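PDB 5IMW: intermedilysin from Streptococcus intermedius, which probably forms oligomeric pores in cholesterol-containing host membranes after a major conformational change, and so lyses the cells. Local coordinates for residues 99-104 and 204-209. Residues are numbered along the deposited sequence; the frame is centred on the assembly and turned at random.
Sequences TTISVN and ASVDSP
Ser102 and Ser205 face each other as the hydrogen-bonded pair of an antiparallel strand pairing, with Ser102 N to Ser205 O at 2.9 Å and Ser205 N to Ser102 O at 3.0 Å. Asp207 N, just past the end of its strand, adds a third bond to Thr100 O (2.8 Å); this donor is tilted 29° from the carbonyl plane. Ile101 opposite Val206 and Val103 opposite Ala204 are the non-hydrogen-bonded pairs, and their side chains share one face. There the CB of Ala204 rests against the shallow notch formed by Ile101 CG2 (4.2 Å) and Val103 CG2 (4.5 Å). A chi1 of -58° puts Ile101 CG1 anti to the carbonyl carbon, where it faces Val206 CG1 (4.4 Å); CG2 lies on the Ala204 side. On the face of the two serines, Asp207 OD1 comes within 3.8 Å of Ser102 CB, and the side chains of Asp207 and Thr100 cross at about a right angle, Thr100 OG1 meeting Asp207 CB at 3.7 Å. Helix 122-140 covers the apolar face, Val125 meeting Ile101 and Leu132 meeting Val103. Strand 114-117 flanks 99-103, and strand 236-244 flanks 202-206, making these two inner neighbours in a larger antiparallel sheet.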
ATOM      1  N   THR A  99       6.228 -10.230 -34.273  1.00111.55           N
ATOM      2  CA  THR A  99       6.016 -10.369 -32.837  1.00110.82           C
ATOM      3  C   THR A  99       5.077 -11.542 -32.607  1.00101.40           C
ATOM      4  O   THR A  99       3.958 -11.553 -33.128  1.00 96.93           O
ATOM      5  CB  THR A  99       5.433  -9.089 -32.227  1.00 98.36           C
ATOM      6  OG1 THR A  99       6.122  -7.946 -32.749  1.00 96.42           O
ATOM      7  CG2 THR A  99       5.583  -9.103 -30.716  1.00 94.35           C
ATOM      8  N   THR A 100       5.537 -12.526 -31.837  1.00103.48           N
ATOM      9  CA  THR A 100       4.742 -13.702 -31.504  1.00103.31           C
ATOM     10  C   THR A 100       4.073 -13.490 -30.154  1.00 89.82           C
ATOM     11  O   THR A 100       4.744 -13.185 -29.163  1.00 87.71           O
ATOM     12  CB  THR A 100       5.609 -14.962 -31.476  1.00103.77           C
ATOM     13  OG1 THR A 100       6.980 -14.600 -31.261  1.00111.93           O
ATOM     14  CG2 THR A 100       5.473 -15.740 -32.788  1.00102.36           C
ATOM     15  N   ILE A 101       2.754 -13.656 -30.121  1.00 86.55           N
ATOM     16  CA  ILE A 101       1.945 -13.379 -28.942  1.00 87.12           C
ATOM     17  C   ILE A 101       1.259 -14.663 -28.502  1.00 81.35           C
ATOM     18  O   ILE A 101       1.012 -15.564 -29.308  1.00 90.95           O
ATOM     19  CB  ILE A 101       0.909 -12.270 -29.231  1.00 82.80           C
ATOM     20  CG1 ILE A 101       1.625 -10.993 -29.681  1.00 85.04           C
ATOM     21  CG2 ILE A 101       0.038 -12.008 -28.006  1.00 81.28           C
ATOM     22  CD1 ILE A 101       0.702  -9.848 -30.048  1.00 90.37           C
ATOM     23  N   SER A 102       0.957 -14.743 -27.207  1.00 88.05           N
ATOM     24  CA  SER A 102       0.201 -15.852 -26.646  1.00 86.56           C
ATOM     25  C   SER A 102      -0.841 -15.303 -25.681  1.00 78.48           C
ATOM     26  O   SER A 102      -0.617 -14.286 -25.020  1.00 77.60           O
ATOM     27  CB  SER A 102       1.109 -16.852 -25.921  1.00 90.48           C
ATOM     28  OG  SER A 102       0.350 -17.910 -25.364  1.00 93.86           O
ATOM     29  N   VAL A 103      -1.984 -15.984 -25.608  1.00 74.96           N
ATOM     30  CA  VAL A 103      -3.076 -15.593 -24.725  1.00 67.56           C
ATOM     31  C   VAL A 103      -3.448 -16.784 -23.854  1.00 68.41           C
ATOM     32  O   VAL A 103      -3.438 -17.931 -24.315  1.00 76.53           O
ATOM     33  CB  VAL A 103      -4.303 -15.093 -25.515  1.00 67.56           C
ATOM     34  CG1 VAL A 103      -5.362 -14.560 -24.564  1.00 67.56           C
ATOM     35  CG2 VAL A 103      -3.891 -14.022 -26.513  1.00 73.31           C
ATOM     36  N   ASN A 104      -3.788 -16.507 -22.595  1.00 76.16           N
ATOM     37  CA  ASN A 104      -4.023 -17.540 -21.595  1.00 68.57           C
ATOM     38  C   ASN A 104      -5.506 -17.785 -21.343  1.00 73.17           C
ATOM     39  O   ASN A 104      -5.882 -18.233 -20.254  1.00 74.33           O
ATOM     40  CB  ASN A 104      -3.325 -17.169 -20.287  1.00 77.45           C
ATOM     41  CG  ASN A 104      -3.963 -15.974 -19.607  1.00 73.77           C
ATOM     42  OD1 ASN A 104      -4.609 -15.148 -20.252  1.00 72.89           O
ATOM     43  ND2 ASN A 104      -3.784 -15.878 -18.296  1.00 71.62           N
ATOM     44  N   ALA A 204      -2.262 -10.932 -22.401  1.00 76.38           N
ATOM     45  CA  ALA A 204      -1.543 -11.209 -23.637  1.00 75.01           C
ATOM     46  C   ALA A 204      -0.055 -10.989 -23.393  1.00 72.07           C
ATOM     47  O   ALA A 204       0.372  -9.862 -23.120  1.00 76.34           O
ATOM     48  CB  ALA A 204      -2.043 -10.317 -24.774  1.00 78.56           C
ATOM     49  N   SER A 205       0.725 -12.062 -23.485  1.00 69.81           N
ATOM     50  CA  SER A 205       2.159 -12.023 -23.234  1.00 67.99           C
ATOM     51  C   SER A 205       2.908 -12.416 -24.498  1.00 85.39           C
ATOM     52  O   SER A 205       2.526 -13.369 -25.184  1.00 89.85           O
ATOM     53  CB  SER A 205       2.542 -12.968 -22.095  1.00 96.66           C
ATOM     54  OG  SER A 205       2.371 -14.320 -22.483  1.00100.42           O
ATOM     55  N   VAL A 206       3.982 -11.687 -24.799  1.00 86.04           N
ATOM     56  CA  VAL A 206       4.756 -11.911 -26.014  1.00 86.87           C
ATOM     57  C   VAL A 206       5.781 -13.004 -25.765  1.00 86.86           C
ATOM     58  O   VAL A 206       6.462 -13.019 -24.733  1.00 86.73           O
ATOM     59  CB  VAL A 206       5.442 -10.614 -26.485  1.00 83.68           C
ATOM     60  CG1 VAL A 206       4.426  -9.490 -26.633  1.00 83.80           C
ATOM     61  CG2 VAL A 206       6.549 -10.215 -25.526  1.00 79.14           C
ATOM     62  N   ASP A 207       5.906 -13.918 -26.721  1.00 90.73           N
ATOM     63  CA  ASP A 207       6.955 -14.924 -26.649  1.00 97.17           C
ATOM     64  C   ASP A 207       8.319 -14.248 -26.692  1.00 96.65           C
ATOM     65  O   ASP A 207       8.512 -13.246 -27.386  1.00 99.12           O
ATOM     66  CB  ASP A 207       6.821 -15.918 -27.806  1.00101.15           C
ATOM     67  CG  ASP A 207       5.654 -16.878 -27.630  1.00107.81           C
ATOM     68  OD1 ASP A 207       4.752 -16.590 -26.815  1.00100.37           O
ATOM     69  OD2 ASP A 207       5.638 -17.920 -28.319  1.00114.94           O
ATOM     70  N   SER A 208       9.267 -14.795 -25.943  1.00100.97           N
ATOM     71  CA  SER A 208      10.614 -14.244 -25.943  1.00 99.68           C
ATOM     72  C   SER A 208      11.192 -14.312 -27.355  1.00 98.69           C
ATOM     73  O   SER A 208      11.171 -15.384 -27.974  1.00100.85           O
ATOM     74  CB  SER A 208      11.509 -15.012 -24.972  1.00109.88           C
ATOM     75  OG  SER A 208      11.771 -16.322 -25.449  1.00117.17           O
ATOM     76  N   PRO A 209      11.714 -13.212 -27.895  1.00 97.94           N
ATOM     77  CA  PRO A 209      12.248 -13.257 -29.260  1.00104.22           C
ATOM     78  C   PRO A 209      13.497 -14.118 -29.349  1.00 99.76           C
ATOM     79  O   PRO A 209      14.309 -14.179 -28.421  1.00102.63           O
ATOM     80  CB  PRO A 209      12.558 -11.788 -29.569  1.00105.91           C
ATOM     81  CG  PRO A 209      12.785 -11.168 -28.237  1.00103.85           C
ATOM     82  CD  PRO A 209      11.872 -11.879 -27.288  1.00103.49           C
TER